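Local coordinates for core protein VP4 (Bluetongue virus, PDB 2JHP) that caps viral mRNA as a multifunctional enzyme of the inner core, with two separate sites that bind S-adenosyl-L-homocysteine, at residues A[413-418]-A[445-450]; A[438-443]-A[451-456]; A[408-413]-A[433-438]. All blocks are in the same frame, centred on the assembly; numbering follows the deposited sequence.

Contact 1: A[413-418]-A[445-450]. With SAH (S-adenosyl-L-homocysteine), chain B; GUN (guanine), chain E.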
loop_
_atom_site.group_PDB
_atom_site.type_symbol
_atom_site.label_atom_id
_atom_site.label_comp_id
_atom_site.label_asym_id
_atom_site.label_seq_id
_atom_site.Cartn_x
_atom_site.Cartn_y
_atom_site.Cartn_z
ATOM N N THR A 413 -5.141 2.778 11.577
ATOM C CA THR A 413 -4.637 3.599 12.650
ATOM C C THR A 413 -4.234 4.974 12.167
ATOM O O THR A 413 -3.456 5.675 12.835
ATOM C CB THR A 413 -3.430 2.945 13.289
ATOM O OG1 THR A 413 -2.584 2.412 12.268
ATOM C CG2 THR A 413 -3.865 1.821 14.235
ATOM N N ASN A 414 -4.746 5.357 10.994
ATOM C CA ASN A 414 -4.747 6.744 10.542
ATOM C C ASN A 414 -5.470 7.601 11.577
ATOM O O ASN A 414 -6.450 7.152 12.182
ATOM C CB ASN A 414 -5.467 6.883 9.202
ATOM C CG ASN A 414 -4.586 6.541 8.000
ATOM O OD1 ASN A 414 -4.901 6.935 6.880
ATOM N ND2 ASN A 414 -3.499 5.798 8.222
ATOM N N ARG A 415 -4.998 8.836 11.759
ATOM C CA ARG A 415 -5.492 9.708 12.812
ATOM C C ARG A 415 -7.002 10.001 12.720
ATOM O O ARG A 415 -7.649 10.253 13.743
ATOM C CB ARG A 415 -4.666 10.992 12.864
ATOM C CG ARG A 415 -4.655 11.661 14.230
ATOM C CD ARG A 415 -3.392 12.502 14.450
ATOM N NE ARG A 415 -2.184 11.668 14.426
ATOM C CZ ARG A 415 -1.622 11.114 15.498
ATOM N NH1 ARG A 415 -2.133 11.300 16.712
ATOM N NH2 ARG A 415 -0.532 10.376 15.355
ATOM N N CYS A 416 -7.558 9.941 11.508
ATOM C CA CYS A 416 -9.004 10.091 11.299
ATOM C C CYS A 416 -9.857 8.976 11.935
ATOM O O CYS A 416 -11.078 9.077 11.954
ATOM C CB CYS A 416 -9.319 10.186 9.804
ATOM S SG CYS A 416 -9.051 8.643 8.904
ATOM N N ASN A 417 -9.213 7.927 12.445
ATOM C CA ASN A 417 -9.909 6.797 13.085
ATOM C C ASN A 417 -9.662 6.685 14.593
ATOM O O ASN A 417 -10.023 5.683 15.223
ATOM C CB ASN A 417 -9.533 5.474 12.402
ATOM C CG ASN A 417 -9.773 5.508 10.913
ATOM O OD1 ASN A 417 -10.678 6.188 10.443
ATOM N ND2 ASN A 417 -8.956 4.782 10.157
ATOM N N MET A 418 -9.051 7.718 15.161
ATOM C CA MET A 418 -8.732 7.751 16.575
ATOM C C MET A 418 -9.959 7.496 17.452
ATOM O O MET A 418 -11.057 8.000 17.176
ATOM C CB MET A 418 -8.130 9.104 16.917
ATOM C CG MET A 418 -7.138 9.073 18.053
ATOM S SD MET A 418 -5.987 10.440 17.864
ATOM C CE MET A 418 -7.015 11.850 18.314
ATOM N N ASP A 445 7.239 11.693 9.148
ATOM C CA ASP A 445 6.531 11.471 7.871
ATOM C C ASP A 445 5.455 10.371 7.932
ATOM O O ASP A 445 5.070 9.797 6.900
ATOM C CB ASP A 445 7.512 11.231 6.708
ATOM C CG ASP A 445 8.478 12.396 6.501
ATOM O OD1 ASP A 445 9.477 12.212 5.771
ATOM O OD2 ASP A 445 8.250 13.490 7.065
ATOM N N TYR A 446 4.960 10.091 9.139
ATOM C CA TYR A 446 3.884 9.119 9.307
ATOM C C TYR A 446 2.925 9.523 10.432
ATOM O O TYR A 446 3.312 9.586 11.604
ATOM C CB TYR A 446 4.442 7.702 9.494
ATOM C CG TYR A 446 3.593 6.663 8.799
ATOM C CD1 TYR A 446 3.516 6.625 7.406
ATOM C CD2 TYR A 446 2.853 5.719 9.533
ATOM C CE1 TYR A 446 2.721 5.673 6.756
ATOM C CE2 TYR A 446 2.059 4.762 8.892
ATOM C CZ TYR A 446 1.994 4.747 7.503
ATOM O OH TYR A 446 1.212 3.822 6.851
ATOM N N ASP A 447 1.674 9.776 10.048
ATOM C CA ASP A 447 0.665 10.389 10.910
ATOM C C ASP A 447 -0.338 9.399 11.528
ATOM O O ASP A 447 -1.552 9.621 11.503
ATOM C CB ASP A 447 -0.087 11.440 10.091
ATOM C CG ASP A 447 -1.004 12.318 10.946
ATOM O OD1 ASP A 447 -0.495 13.092 11.803
ATOM O OD2 ASP A 447 -2.242 12.243 10.740
ATOM N N ASP A 448 0.165 8.312 12.092
ATOM C CA ASP A 448 -0.702 7.315 12.705
ATOM C C ASP A 448 -0.581 7.359 14.218
ATOM O O ASP A 448 0.436 7.781 14.748
ATOM C CB ASP A 448 -0.340 5.919 12.199
ATOM C CG ASP A 448 -1.096 5.534 10.934
ATOM O OD1 ASP A 448 -1.382 4.323 10.740
ATOM O OD2 ASP A 448 -1.410 6.438 10.135
ATOM N N PHE A 449 -1.634 6.935 14.912
ATOM C CA PHE A 449 -1.550 6.702 16.337
ATOM C C PHE A 449 -1.220 5.231 16.561
ATOM O O PHE A 449 -1.609 4.368 15.769
ATOM C CB PHE A 449 -2.850 7.106 17.033
ATOM C CG PHE A 449 -4.045 6.261 16.657
ATOM C CD1 PHE A 449 -4.375 5.103 17.387
ATOM C CD2 PHE A 449 -4.860 6.626 15.596
ATOM C CE1 PHE A 449 -5.475 4.343 17.063
ATOM C CE2 PHE A 449 -5.971 5.843 15.269
ATOM C CZ PHE A 449 -6.267 4.706 16.005
ATOM N N ALA A 450 -0.492 4.957 17.639
ATOM C CA ALA A 450 -0.064 3.609 17.997
ATOM C C ALA A 450 -1.073 2.877 18.878
ATOM O O ALA A 450 -1.508 3.403 19.888
ATOM C CB ALA A 450 1.296 3.663 18.687
HETATM N N SAH B . -4.286 0.896 1.639
HETATM C CA SAH B . -3.248 1.506 0.750
HETATM C CB SAH B . -2.975 2.993 0.998
HETATM C CG SAH B . -3.237 3.599 2.365
HETATM S SD SAH B . -3.163 5.409 2.278
HETATM C C SAH B . -1.950 0.714 0.730
HETATM O O SAH B . -1.970 -0.519 0.683
HETATM O OXT SAH B . -0.858 1.281 0.723
HETATM C "C5'" SAH B . -4.505 5.524 3.496
HETATM C "C4'" SAH B . -5.845 5.874 2.872
HETATM O "O4'" SAH B . -6.905 5.281 3.595
HETATM C "C3'" SAH B . -6.104 7.378 2.848
HETATM O "O3'" SAH B . -6.668 7.673 1.580
HETATM C "C2'" SAH B . -7.153 7.598 3.927
HETATM O "O2'" SAH B . -8.047 8.635 3.621
HETATM C "C1'" SAH B . -7.887 6.258 3.925
HETATM N N9 SAH B . -8.574 5.969 5.204
HETATM C C8 SAH B . -8.142 6.270 6.475
HETATM N N7 SAH B . -9.073 5.838 7.364
HETATM C C5 SAH B . -10.094 5.266 6.683
HETATM C C6 SAH B . -11.288 4.660 7.085
HETATM N N6 SAH B . -11.592 4.566 8.377
HETATM N N1 SAH B . -12.153 4.143 6.139
HETATM C C2 SAH B . -11.837 4.227 4.794
HETATM N N3 SAH B . -10.656 4.825 4.391
HETATM C C4 SAH B . -9.795 5.341 5.318
HETATM N N9 GUN E . 3.317 1.497 0.448
HETATM C C8 GUN E . 2.424 2.469 0.260
HETATM N N7 GUN E . 2.196 3.086 1.423
HETATM C C5 GUN E . 2.950 2.510 2.359
HETATM C C6 GUN E . 3.123 2.732 3.727
HETATM O O6 GUN E . 2.502 3.623 4.304
HETATM N N1 GUN E . 4.018 1.926 4.443
HETATM C C2 GUN E . 4.708 0.915 3.755
HETATM N N2 GUN E . 5.559 0.138 4.397
HETATM N N3 GUN E . 4.514 0.730 2.438
HETATM C C4 GUN E . 3.664 1.495 1.734
HETATM O O HOH W 1 -2.976 9.702 9.345
#

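Contact 2: A[438-443]-A[451-456]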
loop_
_atom_site.group_PDB
_atom_site.type_symbol
_atom_site.label_atom_id
_atom_site.label_comp_id
_atom_site.label_asym_id
_atom_site.label_seq_id
_atom_site.Cartn_x
_atom_site.Cartn_y
_atom_site.Cartn_z
ATOM N N VAL A 438 1.953 0.398 15.628
ATOM C CA VAL A 438 2.248 0.154 17.033
ATOM C C VAL A 438 3.516 0.892 17.450
ATOM O O VAL A 438 3.863 0.918 18.636
ATOM C CB VAL A 438 2.385 -1.358 17.360
ATOM C CG1 VAL A 438 1.042 -2.070 17.228
ATOM C CG2 VAL A 438 3.444 -2.017 16.493
ATOM N N GLY A 439 4.208 1.487 16.479
ATOM C CA GLY A 439 5.431 2.216 16.737
ATOM C C GLY A 439 5.241 3.368 17.711
ATOM O O GLY A 439 4.263 4.104 17.623
ATOM N N ARG A 440 6.176 3.514 18.648
ATOM C CA ARG A 440 6.084 4.565 19.672
ATOM C C ARG A 440 7.095 5.685 19.474
ATOM O O ARG A 440 6.933 6.755 20.057
ATOM C CB ARG A 440 6.211 3.988 21.093
ATOM C CG ARG A 440 5.220 2.898 21.397
ATOM C CD ARG A 440 5.128 2.642 22.871
ATOM N NE ARG A 440 3.750 2.321 23.222
ATOM C CZ ARG A 440 2.868 3.176 23.733
ATOM N NH1 ARG A 440 3.208 4.435 23.991
ATOM N NH2 ARG A 440 1.633 2.762 23.997
ATOM N N ALA A 441 8.133 5.440 18.668
ATOM C CA ALA A 441 9.118 6.482 18.320
ATOM C C ALA A 441 8.395 7.674 17.682
ATOM O O ALA A 441 7.251 7.537 17.247
ATOM C CB ALA A 441 10.226 5.930 17.414
ATOM N N PRO A 442 9.034 8.855 17.655
ATOM C CA PRO A 442 8.171 10.018 17.581
ATOM C C PRO A 442 7.955 10.865 16.304
ATOM O O PRO A 442 8.246 12.067 16.374
ATOM C CB PRO A 442 8.804 10.934 18.649
ATOM C CG PRO A 442 10.291 10.470 18.740
ATOM C CD PRO A 442 10.436 9.264 17.825
ATOM N N LEU A 443 7.532 10.350 15.142
ATOM C CA LEU A 443 8.066 9.226 14.367
ATOM C C LEU A 443 7.634 9.674 12.974
ATOM O O LEU A 443 6.462 9.547 12.591
ATOM C CB LEU A 443 7.469 7.856 14.678
ATOM C CG LEU A 443 8.408 6.675 14.330
ATOM C CD1 LEU A 443 7.880 5.349 14.880
ATOM C CD2 LEU A 443 8.731 6.548 12.830
ATOM N N LEU A 451 -1.437 1.657 18.481
ATOM C CA LEU A 451 -2.187 0.730 19.335
ATOM C C LEU A 451 -1.200 0.103 20.309
ATOM O O LEU A 451 -0.087 -0.222 19.919
ATOM C CB LEU A 451 -2.850 -0.385 18.508
ATOM C CG LEU A 451 -4.021 -0.084 17.572
ATOM C CD1 LEU A 451 -4.652 -1.362 17.071
ATOM C CD2 LEU A 451 -5.060 0.819 18.238
ATOM N N PRO A 452 -1.579 -0.019 21.595
ATOM C CA PRO A 452 -0.694 -0.735 22.519
ATOM C C PRO A 452 -0.432 -2.152 22.040
ATOM O O PRO A 452 -1.376 -2.889 21.785
ATOM C CB PRO A 452 -1.495 -0.730 23.837
ATOM C CG PRO A 452 -2.389 0.452 23.734
ATOM C CD PRO A 452 -2.771 0.520 22.291
ATOM N N ARG A 453 0.838 -2.520 21.896
ATOM C CA ARG A 453 1.231 -3.869 21.444
ATOM C C ARG A 453 0.607 -5.025 22.219
ATOM O O ARG A 453 0.167 -6.009 21.628
ATOM C CB ARG A 453 2.743 -4.040 21.484
ATOM C CG ARG A 453 3.475 -3.311 20.389
ATOM C CD ARG A 453 4.909 -3.728 20.390
ATOM N NE ARG A 453 5.637 -3.071 19.326
ATOM C CZ ARG A 453 6.200 -1.867 19.426
ATOM N NH1 ARG A 453 6.837 -1.358 18.381
ATOM N NH2 ARG A 453 6.120 -1.181 20.565
ATOM N N SER A 454 0.588 -4.908 23.542
ATOM C CA SER A 454 0.078 -5.973 24.391
ATOM C C SER A 454 -1.418 -6.139 24.192
ATOM O O SER A 454 -1.929 -7.254 24.223
ATOM C CB SER A 454 0.410 -5.716 25.860
ATOM O OG SER A 454 -0.274 -4.577 26.354
ATOM N N THR A 455 -2.114 -5.031 23.962
ATOM C CA THR A 455 -3.546 -5.073 23.666
ATOM C C THR A 455 -3.798 -5.770 22.318
ATOM O O THR A 455 -4.728 -6.569 22.186
ATOM C CB THR A 455 -4.162 -3.652 23.690
ATOM O OG1 THR A 455 -3.744 -2.978 24.879
ATOM C CG2 THR A 455 -5.676 -3.716 23.691
ATOM N N VAL A 456 -2.951 -5.468 21.335
ATOM C CA VAL A 456 -3.035 -6.064 20.009
ATOM C C VAL A 456 -2.903 -7.572 20.139
ATOM O O VAL A 456 -3.785 -8.309 19.700
ATOM C CB VAL A 456 -1.928 -5.521 19.046
ATOM C CG1 VAL A 456 -2.016 -6.199 17.693
ATOM C CG2 VAL A 456 -2.029 -4.023 18.883
#

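Contact 3: A[408-413]-A[433-438]. With SAH (S-adenosyl-L-homocysteine), chain B; GUN (guanine), chain E.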
loop_
_atom_site.group_PDB
_atom_site.type_symbol
_atom_site.label_atom_id
_atom_site.label_comp_id
_atom_site.label_asym_id
_atom_site.label_seq_id
_atom_site.Cartn_x
_atom_site.Cartn_y
_atom_site.Cartn_z
ATOM N N ASP A 408 -7.124 -5.008 4.417
ATOM C CA ASP A 408 -7.249 -3.739 5.149
ATOM C C ASP A 408 -5.888 -3.105 5.479
ATOM O O ASP A 408 -5.493 -2.961 6.639
ATOM C CB ASP A 408 -8.119 -3.957 6.385
ATOM C CG ASP A 408 -9.565 -4.264 6.020
ATOM O OD1 ASP A 408 -10.349 -3.298 5.867
ATOM O OD2 ASP A 408 -9.913 -5.467 5.888
ATOM N N LEU A 409 -5.180 -2.741 4.419
ATOM C CA LEU A 409 -3.775 -2.411 4.518
ATOM C C LEU A 409 -3.538 -0.899 4.712
ATOM O O LEU A 409 -4.054 -0.079 3.960
ATOM C CB LEU A 409 -3.035 -2.950 3.288
ATOM C CG LEU A 409 -3.016 -4.467 3.072
ATOM C CD1 LEU A 409 -2.593 -4.842 1.682
ATOM C CD2 LEU A 409 -2.116 -5.123 4.091
ATOM N N PHE A 410 -2.790 -0.572 5.762
ATOM C CA PHE A 410 -2.231 0.747 6.001
ATOM C C PHE A 410 -3.261 1.871 6.029
ATOM O O PHE A 410 -3.167 2.818 5.254
ATOM C CB PHE A 410 -1.115 1.089 4.980
ATOM C CG PHE A 410 -0.062 0.040 4.844
ATOM C CD1 PHE A 410 -0.020 -0.763 3.719
ATOM C CD2 PHE A 410 0.894 -0.137 5.834
ATOM C CE1 PHE A 410 0.949 -1.734 3.581
ATOM C CE2 PHE A 410 1.883 -1.106 5.702
ATOM C CZ PHE A 410 1.907 -1.909 4.576
ATOM N N TYR A 411 -4.238 1.768 6.922
ATOM C CA TYR A 411 -5.234 2.815 7.045
ATOM C C TYR A 411 -5.890 2.842 8.420
ATOM O O TYR A 411 -6.181 3.915 8.952
ATOM C CB TYR A 411 -6.278 2.723 5.911
ATOM C CG TYR A 411 -7.456 1.791 6.142
ATOM C CD1 TYR A 411 -8.592 2.233 6.819
ATOM C CD2 TYR A 411 -7.444 0.481 5.650
ATOM C CE1 TYR A 411 -9.690 1.388 7.020
ATOM C CE2 TYR A 411 -8.538 -0.384 5.844
ATOM C CZ TYR A 411 -9.657 0.076 6.522
ATOM O OH TYR A 411 -10.735 -0.755 6.742
ATOM N N LEU A 412 -6.119 1.664 8.989
ATOM C CA LEU A 412 -6.804 1.543 10.285
ATOM C C LEU A 412 -6.437 2.621 11.315
ATOM O O LEU A 412 -7.312 3.308 11.830
ATOM C CB LEU A 412 -6.573 0.155 10.871
ATOM C CG LEU A 412 -7.620 -0.957 10.671
ATOM C CD1 LEU A 412 -8.826 -0.550 9.854
ATOM C CD2 LEU A 412 -6.993 -2.208 10.106
ATOM N N THR A 413 -5.141 2.778 11.577
ATOM C CA THR A 413 -4.637 3.599 12.650
ATOM C C THR A 413 -4.234 4.974 12.167
ATOM O O THR A 413 -3.456 5.675 12.835
ATOM C CB THR A 413 -3.430 2.945 13.289
ATOM O OG1 THR A 413 -2.584 2.412 12.268
ATOM C CG2 THR A 413 -3.865 1.821 14.235
ATOM N N ILE A 433 -5.971 -9.820 5.625
ATOM C CA ILE A 433 -4.709 -9.190 5.984
ATOM C C ILE A 433 -4.983 -7.747 6.358
ATOM O O ILE A 433 -5.542 -6.980 5.568
ATOM C CB ILE A 433 -3.611 -9.289 4.873
ATOM C CG1 ILE A 433 -2.298 -8.679 5.394
ATOM C CG2 ILE A 433 -4.069 -8.666 3.565
ATOM C CD1 ILE A 433 -1.061 -9.029 4.590
ATOM N N ALA A 434 -4.612 -7.390 7.580
ATOM C CA ALA A 434 -4.798 -6.025 8.062
ATOM C C ALA A 434 -3.540 -5.545 8.792
ATOM O O ALA A 434 -2.773 -6.359 9.325
ATOM C CB ALA A 434 -6.021 -5.952 8.958
ATOM N N THR A 435 -3.311 -4.238 8.779
ATOM C CA THR A 435 -2.175 -3.654 9.495
ATOM C C THR A 435 -2.619 -2.611 10.513
ATOM O O THR A 435 -3.629 -1.949 10.325
ATOM C CB THR A 435 -1.159 -2.981 8.549
ATOM O OG1 THR A 435 -1.826 -1.974 7.784
ATOM C CG2 THR A 435 -0.499 -3.992 7.635
ATOM N N ALA A 436 -1.840 -2.483 11.580
ATOM C CA ALA A 436 -2.043 -1.452 12.574
ATOM C C ALA A 436 -0.700 -0.941 13.080
ATOM O O ALA A 436 0.216 -1.707 13.368
ATOM C CB ALA A 436 -2.884 -1.972 13.727
ATOM N N TRP A 437 -0.597 0.370 13.178
ATOM C CA TRP A 437 0.605 1.013 13.672
ATOM C C TRP A 437 0.771 0.852 15.202
ATOM O O TRP A 437 -0.163 1.134 15.957
ATOM C CB TRP A 437 0.557 2.495 13.302
ATOM C CG TRP A 437 1.744 3.237 13.716
ATOM C CD1 TRP A 437 1.905 3.942 14.874
ATOM C CD2 TRP A 437 2.969 3.380 12.992
ATOM N NE1 TRP A 437 3.149 4.531 14.910
ATOM C CE2 TRP A 437 3.824 4.193 13.768
ATOM C CE3 TRP A 437 3.423 2.914 11.759
ATOM C CZ2 TRP A 437 5.107 4.546 13.353
ATOM C CZ3 TRP A 437 4.703 3.252 11.343
ATOM C CH2 TRP A 437 5.533 4.069 12.141
ATOM N N VAL A 438 1.953 0.398 15.628
ATOM C CA VAL A 438 2.248 0.154 17.033
ATOM C C VAL A 438 3.516 0.892 17.450
ATOM O O VAL A 438 3.863 0.918 18.636
ATOM C CB VAL A 438 2.385 -1.358 17.360
ATOM C CG1 VAL A 438 1.042 -2.070 17.228
ATOM C CG2 VAL A 438 3.444 -2.017 16.493
HETATM N N SAH B . -4.286 0.896 1.639
HETATM C CA SAH B . -3.248 1.506 0.750
HETATM C CB SAH B . -2.975 2.993 0.998
HETATM C CG SAH B . -3.237 3.599 2.365
HETATM S SD SAH B . -3.163 5.409 2.278
HETATM C C SAH B . -1.950 0.714 0.730
HETATM O O SAH B . -1.970 -0.519 0.683
HETATM O OXT SAH B . -0.858 1.281 0.723
HETATM C "C5'" SAH B . -4.505 5.524 3.496
HETATM C "C4'" SAH B . -5.845 5.874 2.872
HETATM O "O4'" SAH B . -6.905 5.281 3.595
HETATM C "C3'" SAH B . -6.104 7.378 2.848
HETATM O "O3'" SAH B . -6.668 7.673 1.580
HETATM C "C2'" SAH B . -7.153 7.598 3.927
HETATM O "O2'" SAH B . -8.047 8.635 3.621
HETATM C "C1'" SAH B . -7.887 6.258 3.925
HETATM N N9 SAH B . -8.574 5.969 5.204
HETATM C C8 SAH B . -8.142 6.270 6.475
HETATM N N7 SAH B . -9.073 5.838 7.364
HETATM C C5 SAH B . -10.094 5.266 6.683
HETATM C C6 SAH B . -11.288 4.660 7.085
HETATM N N6 SAH B . -11.592 4.566 8.377
HETATM N N1 SAH B . -12.153 4.143 6.139
HETATM C C2 SAH B . -11.837 4.227 4.794
HETATM N N3 SAH B . -10.656 4.825 4.391
HETATM C C4 SAH B . -9.795 5.341 5.318
HETATM N N9 GUN E . 3.317 1.497 0.448
HETATM C C8 GUN E . 2.424 2.469 0.260
HETATM N N7 GUN E . 2.196 3.086 1.423
HETATM C C5 GUN E . 2.950 2.510 2.359
HETATM C C6 GUN E . 3.123 2.732 3.727
HETATM O O6 GUN E . 2.502 3.623 4.304
HETATM N N1 GUN E . 4.018 1.926 4.443
HETATM C C2 GUN E . 4.708 0.915 3.755
HETATM N N2 GUN E . 5.559 0.138 4.397
HETATM N N3 GUN E . 4.514 0.730 2.438
HETATM C C4 GUN E . 3.664 1.495 1.734
HETATM O O HOH W 2 -4.938 -0.821 8.085
#

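Contact 1: A[413-418]-A[445-450]
At the ligand-binding end of a class I methyltransferase fold, the loop after strand 406-408 meets the one after strand 433-437, with Thr-413 and Asn-414 against Asp-448 and Phe-449. Asn-414 and Asp-448 form a single bridge, carried by the hydrogen bond from Phe-449 N to Thr-413 O (3.0 Å). The Asp-448 carboxylate reaches across with both oxygens. OD1 takes the Thr-413 hydroxyl, OG1 to OD1 2.7 Å, on its anti side and 34° out of the carboxylate plane, while OD2 lies 2.9 Å from Asn-414 ND2, the amide plane turned 73° from the carboxylate. The Phe-449 ring is sandwiched: Thr-413 CB lies 4.2 Å above the centre of one face, Met-418 CG covers the opposite face nearer its rim, and Asn-414 O sits at the edge. Helix 421-430 adds Glu-421 and Ile-424 to the surroundings of Phe-449. Farther out, Arg-415 bends at chi3 and makes a weak salt bridge, NE to Asp-447 OD1 3.4 Å. Water 1 accepts from Arg-415 N and donates to Asp-447 O, tying the two backbones together. Both loops also contribute ligand contacts. Asn-417 grips the adenine twice, OD1 taking N6 of S-adenosyl-L-homocysteine at 2.8 Å and ND2 giving to its N7 at 3.0 Å; ND2 also bonds Leu-412 O. On the other loop, Tyr-446 OH donates to guanine O6. Loops at the carboxyl end of the sheet that contact both S-adenosyl-L-homocysteine and guanine are consistent with the active-site cleft of a class I methyltransferase.

Contact 2: A[438-443]-A[451-456]
Val-438, just after strand 433-437, packs against Leu-451, ahead of helix 453-460, and against Arg-453 and Val-456 in the first helical turn; its two methyl branches serve different partners. CG1, anti to the carbonyl carbon (chi1 -68°), meets Leu-451 O at 3.5 Å and the Val-456 methyl CG2 at 4.0 Å. CG2 turns instead to the arginine, 3.7 Å from Arg-453 NE. The Arg-453 chain runs extended from CG to NE and crosses the valine side chain at about a right angle, its CG 3.8 Å from Val-438 CB, so both the aliphatic CG and the guanidinium NE lie against the valine. Farther along, the guanidinium passes over the Val-438 carbonyl: O lies 3.4 Å above the plane, displaced toward the rim, with NH2 as its nearest nitrogen. That oxygen therefore faces the flat side of the group, and the hydrogen bond of NH2 goes elsewhere, to Gly-562 O, which links the helix start to the C-terminal part of the chain. Arg-440 comes in more loosely from the exposed side. Its CG lies 4.3 Å from Arg-453 NH2, and Pro-452 CA sits at the edge of its own guanidinium. The two arginines come within 5.0 Å, Arg-440 NE to Arg-453 NH2, a proximity of like charges that is probably somewhat unfavourable. Pro-452 holds the N-cap position, and its O receives Val-456 N in the first helical turn. Ala-500 of strand 499-503 also touches both valines. The whole is a strand-to-helix connection of the alpha/beta methyltransferase fold, its loop folded back on the first turn of the helix.

Contact 3: A[408-413]-A[433-438]
Parallel backbones meet at Asp-408 and Ala-434, CA to CA 4.4 Å, before the first segment leaves strand 433-437 to form a loop. Asp-408 bonds through both backbone groups, its N to Ile-433 O at 2.8 Å and its O from Thr-435 N at a weak 3.3 Å. Beyond this, threonine hydroxyls replace strand partners. Thr-435 OG1, set between its own N and carbonyl carbon (chi1 57°), accepts Phe-410 N at 2.6 Å, and Thr-413 OG1, the same oxygen that bonds Asp-448 OD1, accepts Trp-437 N at 3.0 Å. Between them, water 2 donates to Asp-408 O and Thr-435 O and accepts from Leu-412 N, linking the two backbones where direct pairing stops. Apolar groups flank the polar line: Leu-409 CD2 rests on Ile-433 CG1 at 3.8 Å, among side chains of helix 114-128, and Leu-412 CD2 packs against Ala-434 CB toward helix 421-430. Phe-410 has left-handed backbone torsions (phi 56°, psi 58°) and its ring stands between protein and ligand. Thr-435 CG2 lies 4.2 Å above one face, and guanine N1 lies 3.9 Å above the opposite face, both offset toward the rim. Atom O of S-adenosyl-L-homocysteine sits at the ring edge. The amino nitrogen of this cofactor product donates to Leu-409 O, and the Tyr-411 ring meets its adenine obliquely, CD1 touching C5. Tyr-411 OH is tied to Asp-408 OD1, which also forms a salt bridge with Arg-406. The guanine probably marks the site of the base to be methylated, and a ligand-touching loop after the fourth strand of a Rossmann-like sheet is found in class I methyltransferases.

The three contacts cluster in one methyltransferase domain, with centres 10 to 12 Å apart, at the carboxyl ends of strands 406-408 and 433-437, neighbours in a seven-stranded mixed sheet of order 3-2-1-4-5-7-6. Contact 3 is the deepest, pairing the strands and starting the ligand loop. Contact 1 shares Thr-413 with it and interleaves with both others along the chain, bringing together loops that touch S-adenosyl-L-homocysteine and guanine. Contact 2 follows contact 3 in series, shares Val-438 and leads into helix 453-460; its Gly-439 lies about 12 Å from guanine and its Leu-451 side chain about 12 Å from S-adenosyl-L-homocysteine. Leu-451 N to Trp-437 O, 2.9 Å, stitches contacts 2 and 3. Together they connect the sheet's core to the binding cleft.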